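Local coordinates for protein kallistatin (PDB 6F4V) that inhibits tissue kallikrein as a secreted serpin, forming a stable equimolar complex with the protease, and binds a sulfated glycan at its surface, at residues R213-S218 and P249-R254. Numbering follows the deposited sequence.
Sequences RYLPCS and PEMLMR. With Z9L (methyl 2,3,6-tri-O-sulfo-alpha-D-glucopyranoside), chain C; Z9K (3-O-methyl-2-O-sulfo-alpha-L-idopyranuronic acid), chain B.
Arg254 passes obliquely by the Tyr214 ring, its NH2 3.4 Å from CD1. The two planes are 81° apart, which excludes a parallel stack, and no hydrogen bond joins the residues. The arginine gets there with CG anti to the backbone N (chi1 167°) and a chain extended as far as NE. Its NH2 then donates to sulfate oxygen O7 of the glycan residue Z9L at 3.0 Å, with a rather bent N-H...O angle of 140°. NH1 forms a salt bridge with Asp212 and a weak bond to Met251 SD, near the guanidinium plane, so both ends of the group are held. The segments join two parts of the serpin fold: helix 249-258 and the loop between strands 206-211 and 217-223, neighbouring antiparallel strands of the serpin sheet B. Across this junction Leu215 CD1 and Met251 SD meet tip to tip at 3.8 Å. On the glycan side, methyl carbon C7 of Z9L sits 3.4 Å above the centre of the Tyr214 ring, a CH-pi geometry. With an alanine in place of Arg254, the 6-O-sulfate would probably lose one cationic donor and Asp212 this salt-bridge partner. Arg213 grips the same sulfate through its backbone N, 2.8 Å from Z9L O11, while its NH1 reaches sulfate oxygen O7 of Z9K at 2.7 Å.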
ATOM      1  N   ARG A 213      21.577 -15.232   8.713  1.00 35.99           N
ATOM      2  CA  ARG A 213      22.037 -16.444   9.419  1.00 39.40           C
ATOM      3  C   ARG A 213      21.016 -17.026  10.392  1.00 39.27           C
ATOM      4  O   ARG A 213      21.215 -18.134  10.881  1.00 41.09           O
ATOM      5  CB  ARG A 213      23.389 -16.199  10.102  1.00 41.20           C
ATOM      6  CG  ARG A 213      24.502 -15.936   9.085  1.00 43.14           C
ATOM      7  CD  ARG A 213      25.794 -15.455   9.733  1.00 46.07           C
ATOM      8  NE  ARG A 213      26.399 -16.488  10.575  0.49 48.25           N
ATOM      9  CZ  ARG A 213      27.337 -16.268  11.498  0.69 51.16           C
ATOM     10  NH1 ARG A 213      27.803 -15.034  11.734  0.81 53.63           N
ATOM     11  NH2 ARG A 213      27.804 -17.287  12.210  0.69 52.18           N
ATOM     12  N   TYR A 214      19.953 -16.285  10.695  1.00 38.06           N
ATOM     13  CA  TYR A 214      18.860 -16.761  11.535  1.00 39.17           C
ATOM     14  C   TYR A 214      17.669 -17.271  10.711  1.00 37.56           C
ATOM     15  O   TYR A 214      16.818 -17.978  11.254  1.00 39.53           O
ATOM     16  CB  TYR A 214      18.324 -15.655  12.462  1.00 41.96           C
ATOM     17  CG  TYR A 214      19.131 -15.285  13.698  1.00 46.43           C
ATOM     18  CD1 TYR A 214      20.093 -14.262  13.660  1.00 49.91           C
ATOM     19  CD2 TYR A 214      18.888 -15.912  14.930  1.00 49.46           C
ATOM     20  CE1 TYR A 214      20.800 -13.891  14.802  1.00 51.68           C
ATOM     21  CE2 TYR A 214      19.593 -15.559  16.068  1.00 51.71           C
ATOM     22  CZ  TYR A 214      20.544 -14.546  16.011  1.00 53.25           C
ATOM     23  OH  TYR A 214      21.242 -14.212  17.158  1.00 54.42           O
ATOM     24  N   LEU A 215      17.557 -16.873   9.446  1.00 34.18           N
ATOM     25  CA  LEU A 215      16.385 -17.192   8.632  1.00 33.44           C
ATOM     26  C   LEU A 215      16.799 -17.649   7.263  1.00 31.90           C
ATOM     27  O   LEU A 215      17.824 -17.218   6.763  1.00 31.73           O
ATOM     28  CB  LEU A 215      15.511 -15.947   8.455  1.00 32.70           C
ATOM     29  CG  LEU A 215      14.976 -15.304   9.722  1.00 33.77           C
ATOM     30  CD1 LEU A 215      14.326 -13.970   9.348  1.00 32.78           C
ATOM     31  CD2 LEU A 215      13.956 -16.215  10.398  1.00 34.74           C
ATOM     32  N   PRO A 216      15.973 -18.474   6.607  1.00 31.49           N
ATOM     33  CA  PRO A 216      16.327 -18.960   5.274  1.00 30.79           C
ATOM     34  C   PRO A 216      16.020 -17.938   4.165  1.00 29.41           C
ATOM     35  O   PRO A 216      15.146 -18.156   3.331  1.00 30.11           O
ATOM     36  CB  PRO A 216      15.483 -20.261   5.152  1.00 31.55           C
ATOM     37  CG  PRO A 216      14.263 -19.956   5.956  1.00 31.95           C
ATOM     38  CD  PRO A 216      14.761 -19.135   7.125  1.00 32.31           C
ATOM     39  N   CYS A 217      16.774 -16.839   4.130  1.00 27.92           N
ATOM     40  CA  CYS A 217      16.567 -15.814   3.119  1.00 27.22           C
ATOM     41  C   CYS A 217      17.765 -14.912   3.001  1.00 26.34           C
ATOM     42  O   CYS A 217      18.636 -14.894   3.875  1.00 25.68           O
ATOM     43  CB  CYS A 217      15.309 -14.967   3.433  1.00 26.82           C
ATOM     44  SG  CYS A 217      15.438 -13.868   4.860  1.00 28.04           S
ATOM     45  N   SER A 218      17.826 -14.213   1.864  1.00 25.57           N
ATOM     46  CA  SER A 218      18.677 -13.056   1.690  1.00 25.93           C
ATOM     47  C   SER A 218      17.823 -11.799   1.562  1.00 24.59           C
ATOM     48  O   SER A 218      16.665 -11.866   1.196  1.00 24.29           O
ATOM     49  CB  SER A 218      19.549 -13.232   0.446  1.00 27.24           C
ATOM     50  OG  SER A 218      20.393 -14.373   0.559  1.00 28.70           O
ATOM     51  N   PRO A 249       6.972  -5.689  11.566  1.00 24.11           N
ATOM     52  CA  PRO A 249       7.735  -4.421  11.622  1.00 24.65           C
ATOM     53  C   PRO A 249       9.084  -4.578  12.303  1.00 24.79           C
ATOM     54  O   PRO A 249      10.075  -4.032  11.813  1.00 25.05           O
ATOM     55  CB  PRO A 249       6.825  -3.495  12.431  1.00 24.83           C
ATOM     56  CG  PRO A 249       5.475  -4.042  12.213  1.00 24.74           C
ATOM     57  CD  PRO A 249       5.644  -5.545  12.167  1.00 24.23           C
ATOM     58  N   GLU A 250       9.135  -5.400  13.354  1.00 24.93           N
ATOM     59  CA  GLU A 250      10.375  -5.646  14.078  1.00 26.45           C
ATOM     60  C   GLU A 250      11.414  -6.340  13.199  1.00 24.90           C
ATOM     61  O   GLU A 250      12.589  -6.003  13.252  1.00 24.54           O
ATOM     62  CB  GLU A 250      10.122  -6.454  15.374  1.00 28.64           C
ATOM     63  CG  GLU A 250       9.268  -5.709  16.393  1.00 31.34           C
ATOM     64  CD  GLU A 250       7.779  -5.591  16.037  1.00 32.91           C
ATOM     65  OE1 GLU A 250       7.241  -6.400  15.232  1.00 32.38           O
ATOM     66  OE2 GLU A 250       7.127  -4.672  16.593  1.00 36.61           O
ATOM     67  N   MET A 251      10.984  -7.275  12.355  1.00 24.30           N
ATOM     68  CA  MET A 251      11.910  -7.939  11.455  1.00 24.61           C
ATOM     69  C   MET A 251      12.427  -6.964  10.378  1.00 23.89           C
ATOM     70  O   MET A 251      13.626  -6.969  10.066  1.00 22.85           O
ATOM     71  CB  MET A 251      11.269  -9.146  10.796  1.00 25.41           C
ATOM     72  CG  MET A 251      12.209 -10.045  10.029  1.00 27.37           C
ATOM     73  SD  MET A 251      13.568 -10.649  11.036  1.00 30.88           S
ATOM     74  CE  MET A 251      12.716 -11.740  12.161  1.00 30.19           C
ATOM     75  N   LEU A 252      11.534  -6.135   9.829  1.00 23.85           N
ATOM     76  CA  LEU A 252      11.960  -5.141   8.834  1.00 24.40           C
ATOM     77  C   LEU A 252      13.032  -4.219   9.443  1.00 25.40           C
ATOM     78  O   LEU A 252      14.043  -3.945   8.811  1.00 24.82           O
ATOM     79  CB  LEU A 252      10.767  -4.323   8.345  1.00 25.27           C
ATOM     80  CG  LEU A 252      11.094  -3.345   7.205  1.00 26.59           C
ATOM     81  CD1 LEU A 252      11.480  -4.118   5.939  1.00 28.00           C
ATOM     82  CD2 LEU A 252       9.905  -2.425   6.994  1.00 27.89           C
ATOM     83  N   MET A 253      12.821  -3.800  10.689  1.00 26.18           N
ATOM     84  CA  MET A 253      13.802  -2.949  11.377  1.00 28.52           C
ATOM     85  C   MET A 253      15.094  -3.646  11.678  1.00 26.71           C
ATOM     86  O   MET A 253      16.152  -3.035  11.573  1.00 25.98           O
ATOM     87  CB  MET A 253      13.204  -2.295  12.619  1.00 32.90           C
ATOM     88  CG  MET A 253      12.234  -1.166  12.212  1.00 37.53           C
ATOM     89  SD  MET A 253      12.984   0.161  11.201  0.74 44.95           S
ATOM     90  CE  MET A 253      12.373  -0.172   9.553  1.00 42.39           C
ATOM     91  N   ARG A 254      15.025  -4.927  11.992  1.00 25.59           N
ATOM     92  CA  ARG A 254      16.238  -5.718  12.153  1.00 25.61           C
ATOM     93  C   ARG A 254      17.046  -5.715  10.875  1.00 24.57           C
ATOM     94  O   ARG A 254      18.256  -5.413  10.910  1.00 24.04           O
ATOM     95  CB  ARG A 254      15.924  -7.158  12.623  1.00 25.90           C
ATOM     96  CG  ARG A 254      17.090  -8.115  12.521  1.00 26.79           C
ATOM     97  CD  ARG A 254      16.850  -9.474  13.201  1.00 28.22           C
ATOM     98  NE  ARG A 254      17.957 -10.345  12.816  1.00 28.33           N
ATOM     99  CZ  ARG A 254      17.995 -11.148  11.755  1.00 29.55           C
ATOM    100  NH1 ARG A 254      16.935 -11.315  10.947  1.00 30.80           N
ATOM    101  NH2 ARG A 254      19.111 -11.829  11.507  1.00 30.28           N
TER
HETATM  102  O4  Z9L C   1      25.661 -12.384  15.627  0.69 68.80           O
HETATM  103  C4  Z9L C   1      25.656 -13.665  14.927  0.69 61.83           C
HETATM  104  C5  Z9L C   1      24.473 -13.876  13.972  0.69 59.19           C
HETATM  105  O5  Z9L C   1      24.593 -15.197  13.343  0.69 56.04           O
HETATM  106  C6  Z9L C   1      24.385 -12.858  12.873  0.69 57.46           C
HETATM  107  O6  Z9L C   1      23.415 -13.267  11.938  0.69 55.92           O
HETATM  108  S1  Z9L C   1      22.788 -12.038  11.008  0.69 51.65           S
HETATM  109  O7  Z9L C   1      21.916 -11.075  12.050  0.69 52.32           O
HETATM  110  O11 Z9L C   1      21.813 -12.670   9.842  0.69 51.14           O
HETATM  111  O15 Z9L C   1      24.041 -11.175  10.337  0.69 53.34           O
HETATM  112  C3  Z9L C   1      25.558 -14.706  16.008  0.69 59.57           C
HETATM  113  O3  Z9L C   1      26.821 -14.657  16.739  0.69 58.47           O
HETATM  114  S2  Z9L C   1      26.687 -14.620  18.389  0.69 58.99           S
HETATM  115  O8  Z9L C   1      28.201 -14.554  19.054  0.69 59.49           O
HETATM  116  O9  Z9L C   1      25.908 -16.002  18.903  0.69 58.63           O
HETATM  117  O10 Z9L C   1      25.803 -13.297  18.837  0.69 59.48           O
HETATM  118  C2  Z9L C   1      25.262 -16.126  15.614  0.69 57.55           C
HETATM  119  O2  Z9L C   1      26.488 -16.877  15.469  0.69 59.41           O
HETATM  120  S3  Z9L C   1      26.522 -18.495  15.895  0.69 53.85           S
HETATM  121  O12 Z9L C   1      28.127 -18.921  15.952  0.69 55.13           O
HETATM  122  O13 Z9L C   1      25.774 -19.409  14.744  0.69 52.77           O
HETATM  123  O14 Z9L C   1      25.803 -18.770  17.374  0.69 51.24           O
HETATM  124  C1  Z9L C   1      24.437 -16.313  14.324  0.69 55.50           C
HETATM  125  O1  Z9L C   1      23.106 -16.433  14.651  0.69 51.45           O
HETATM  126  C7  Z9L C   1      22.251 -17.095  13.710  0.69 49.55           C
HETATM  127  O4  Z9K B   2      26.368  -8.790  18.007  0.69 81.11           O
HETATM  128  C4  Z9K B   2      26.882  -8.891  16.682  0.69 81.78           C
HETATM  129  C5  Z9K B   2      25.740  -8.743  15.621  0.69 80.79           C
HETATM  130  O5  Z9K B   2      25.154 -10.160  15.278  0.69 80.46           O
HETATM  131  C6  Z9K B   2      24.674  -7.917  16.040  0.69 80.65           C
HETATM  132  O10 Z9K B   2      24.086  -8.128  17.146  0.69 78.82           O
HETATM  133  O6  Z9K B   2      24.278  -6.968  15.313  0.69 78.82           O
HETATM  134  C3  Z9K B   2      27.659 -10.179  16.599  0.69 82.88           C
HETATM  135  O3  Z9K B   2      29.075  -9.911  16.856  0.69 84.07           O
HETATM  136  C7  Z9K B   2      29.444  -9.600  18.176  0.69 84.84           C
HETATM  137  C2  Z9K B   2      27.547 -10.841  15.274  0.69 80.95           C
HETATM  138  O2  Z9K B   2      28.408 -12.033  15.214  0.69 84.29           O
HETATM  139  S1  Z9K B   2      29.174 -12.391  13.764  0.69 84.23           S
HETATM  140  O7  Z9K B   2      29.420 -14.035  13.686  0.69 83.67           O
HETATM  141  O8  Z9K B   2      30.629 -11.619  13.685  0.69 81.09           O
HETATM  142  O9  Z9K B   2      28.243 -11.927  12.476  0.69 85.25           O
HETATM  143  C1  Z9K B   2      26.138 -11.215  14.943  0.69 78.22           C